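Local coordinates for Pap fimbrial major pilin protein (Escherichia coli, PDB 2UY6), which polymerizes into the thick, right-handed helical rod of the P pilus, the filament with which the bacterium colonizes the epithelium of host organs, at residues 86-92 and 138-142. The protein carries 2 engineered substitutions. Residues are numbered along the deposited sequence.
Sequences VNGHSDE and KKSSA
Residues 86-92 form a compact connection of two successive beta turns, and 138-142 is the end of a strand running out into a loop; side chains of the turns hold that exit. Val86, chi1 t, points its CA-CB bond at the loop: CG1 lies 3.2 Å from Ser140 OG and 4.0 Å from Ala142 CB, and the CA atoms of Val86 and Ala142 are 6.4 Å apart. Val86 to His89 is a type II turn, with Gly88 at positive phi (85/6), where a CB would collide with the preceding carbonyl. His89 (chi1 m) lays its ring face under Ser141 CB, 3.6 Å from the centroid, a CH-pi contact. A type I turn from His89 to Glu92 follows, closed by Glu92 N to His89 O at 2.8 Å, while Val86 N to Glu92 O at 3.1 Å ties the ends of the connection together. Glu92 (m, t) is the anchor: OE1 accepts from Ser141 N (3.1 Å), and OE2 accepts from Ser141 OG (2.7 Å) and forms a salt bridge with Lys138 NZ (2.8 Å). Ser140 OG accepts from Ala142 N (2.9 Å), an ST turn that bends the exit. In this immunoglobulin-like pilin fold the contact joins the corner between strands 77-86 and 93-94, which belong to different sheets, to the end of strand 130-139, whose Lys138 pairs through its backbone with Ala102 of neighbouring strand 101-106.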
ATOM      1  N   VAL B  86     -22.320  17.800  18.321  1.00 44.26           N
ATOM      2  CA  VAL B  86     -23.274  18.571  19.107  1.00 45.82           C
ATOM      3  C   VAL B  86     -23.802  19.614  18.131  1.00 47.65           C
ATOM      4  O   VAL B  86     -23.063  20.509  17.719  1.00 47.98           O
ATOM      5  CB  VAL B  86     -22.587  19.296  20.280  1.00 44.53           C
ATOM      6  CG1 VAL B  86     -23.615  20.022  21.113  1.00 45.62           C
ATOM      7  CG2 VAL B  86     -21.831  18.308  21.131  1.00 44.85           C
ATOM      8  N   ASN B  87     -25.070  19.483  17.752  1.00 49.77           N
ATOM      9  CA  ASN B  87     -25.692  20.399  16.802  1.00 49.97           C
ATOM     10  C   ASN B  87     -25.149  21.814  16.946  1.00 49.47           C
ATOM     11  O   ASN B  87     -25.228  22.417  18.013  1.00 48.19           O
ATOM     12  CB  ASN B  87     -27.210  20.408  16.991  1.00 52.41           C
ATOM     13  CG  ASN B  87     -27.934  21.131  15.865  1.00 54.72           C
ATOM     14  OD1 ASN B  87     -28.082  20.601  14.762  1.00 54.96           O
ATOM     15  ND2 ASN B  87     -28.378  22.355  16.136  1.00 56.04           N
ATOM     16  N   GLY B  88     -24.580  22.331  15.863  1.00 50.03           N
ATOM     17  CA  GLY B  88     -24.028  23.673  15.884  1.00 50.42           C
ATOM     18  C   GLY B  88     -22.603  23.768  16.401  1.00 51.13           C
ATOM     19  O   GLY B  88     -22.072  24.871  16.567  1.00 51.69           O
ATOM     20  N   HIS B  89     -21.971  22.625  16.656  1.00 50.86           N
ATOM     21  CA  HIS B  89     -20.598  22.614  17.162  1.00 51.34           C
ATOM     22  C   HIS B  89     -19.811  21.408  16.637  1.00 50.09           C
ATOM     23  O   HIS B  89     -19.615  20.409  17.338  1.00 50.54           O
ATOM     24  CB  HIS B  89     -20.629  22.623  18.692  1.00 52.55           C
ATOM     25  CG  HIS B  89     -21.368  23.793  19.265  1.00 54.32           C
ATOM     26  ND1 HIS B  89     -20.792  25.039  19.409  1.00 54.50           N
ATOM     27  CD2 HIS B  89     -22.652  23.922  19.676  1.00 53.91           C
ATOM     28  CE1 HIS B  89     -21.690  25.883  19.885  1.00 53.62           C
ATOM     29  NE2 HIS B  89     -22.827  25.230  20.055  1.00 54.12           N
ATOM     30  N   SER B  90     -19.357  21.523  15.394  1.00 48.28           N
ATOM     31  CA  SER B  90     -18.616  20.461  14.730  1.00 46.21           C
ATOM     32  C   SER B  90     -17.336  20.060  15.449  1.00 44.71           C
ATOM     33  O   SER B  90     -16.762  19.014  15.160  1.00 44.97           O
ATOM     34  CB  SER B  90     -18.289  20.882  13.299  1.00 45.72           C
ATOM     35  OG  SER B  90     -17.471  22.037  13.296  1.00 45.67           O
ATOM     36  N   ASP B  91     -16.884  20.885  16.384  1.00 42.83           N
ATOM     37  CA  ASP B  91     -15.668  20.566  17.116  1.00 41.15           C
ATOM     38  C   ASP B  91     -15.994  19.879  18.431  1.00 39.81           C
ATOM     39  O   ASP B  91     -15.113  19.644  19.255  1.00 38.61           O
ATOM     40  CB  ASP B  91     -14.846  21.833  17.364  1.00 42.82           C
ATOM     41  CG  ASP B  91     -15.483  22.764  18.378  1.00 43.65           C
ATOM     42  OD1 ASP B  91     -16.728  22.884  18.397  1.00 42.43           O
ATOM     43  OD2 ASP B  91     -14.724  23.391  19.147  1.00 45.07           O
ATOM     44  N   GLU B  92     -17.270  19.561  18.630  1.00 39.14           N
ATOM     45  CA  GLU B  92     -17.687  18.874  19.844  1.00 39.15           C
ATOM     46  C   GLU B  92     -18.260  17.517  19.477  1.00 37.60           C
ATOM     47  O   GLU B  92     -19.336  17.428  18.898  1.00 37.59           O
ATOM     48  CB  GLU B  92     -18.738  19.677  20.614  1.00 40.29           C
ATOM     49  CG  GLU B  92     -18.290  21.063  21.068  1.00 42.78           C
ATOM     50  CD  GLU B  92     -19.177  21.642  22.169  1.00 43.06           C
ATOM     51  OE1 GLU B  92     -20.405  21.408  22.146  1.00 43.17           O
ATOM     52  OE2 GLU B  92     -18.645  22.341  23.058  1.00 43.68           O
ATOM     53  N   LYS B 138     -16.250  17.679  28.369  1.00 31.35           N
ATOM     54  CA  LYS B 138     -16.885  18.845  28.969  1.00 32.17           C
ATOM     55  C   LYS B 138     -18.385  18.847  28.727  1.00 32.63           C
ATOM     56  O   LYS B 138     -18.893  18.046  27.946  1.00 31.17           O
ATOM     57  CB  LYS B 138     -16.269  20.138  28.429  1.00 30.68           C
ATOM     58  CG  LYS B 138     -16.682  20.510  27.022  1.00 31.52           C
ATOM     59  CD  LYS B 138     -15.920  21.737  26.569  1.00 33.20           C
ATOM     60  CE  LYS B 138     -16.573  22.384  25.375  1.00 36.02           C
ATOM     61  NZ  LYS B 138     -17.931  22.877  25.737  1.00 37.94           N
ATOM     62  N   LYS B 139     -19.089  19.740  29.417  1.00 34.37           N
ATOM     63  CA  LYS B 139     -20.528  19.844  29.255  1.00 35.37           C
ATOM     64  C   LYS B 139     -20.773  20.263  27.817  1.00 35.67           C
ATOM     65  O   LYS B 139     -20.029  21.069  27.265  1.00 34.28           O
ATOM     66  CB  LYS B 139     -21.108  20.887  30.214  1.00 36.21           C
ATOM     67  CG  LYS B 139     -22.631  20.965  30.170  1.00 39.27           C
ATOM     68  CD  LYS B 139     -23.197  21.881  31.247  1.00 40.15           C
ATOM     69  CE  LYS B 139     -22.796  23.327  31.023  1.00 38.87           C
ATOM     70  NZ  LYS B 139     -23.362  24.216  32.080  1.00 41.39           N
ATOM     71  N   SER B 140     -21.806  19.689  27.214  1.00 37.12           N
ATOM     72  CA  SER B 140     -22.172  19.978  25.837  1.00 37.57           C
ATOM     73  C   SER B 140     -22.526  21.443  25.669  1.00 38.98           C
ATOM     74  O   SER B 140     -22.983  22.080  26.610  1.00 40.13           O
ATOM     75  CB  SER B 140     -23.370  19.124  25.435  1.00 36.69           C
ATOM     76  OG  SER B 140     -23.923  19.584  24.222  1.00 37.81           O
ATOM     77  N   SER B 141     -22.313  21.979  24.472  1.00 40.55           N
ATOM     78  CA  SER B 141     -22.649  23.374  24.204  1.00 41.34           C
ATOM     79  C   SER B 141     -24.109  23.481  23.748  1.00 42.30           C
ATOM     80  O   SER B 141     -24.573  24.554  23.346  1.00 41.63           O
ATOM     81  CB  SER B 141     -21.726  23.963  23.130  1.00 41.33           C
ATOM     82  OG  SER B 141     -20.431  24.218  23.649  1.00 41.93           O
ATOM     83  N   ALA B 142     -24.825  22.361  23.807  1.00 42.61           N
ATOM     84  CA  ALA B 142     -26.230  22.343  23.418  1.00 44.14           C
ATOM     85  C   ALA B 142     -27.023  23.209  24.396  1.00 45.65           C
ATOM     86  O   ALA B 142     -26.846  23.118  25.616  1.00 45.24           O
ATOM     87  CB  ALA B 142     -26.760  20.916  23.428  1.00 42.41           C
TER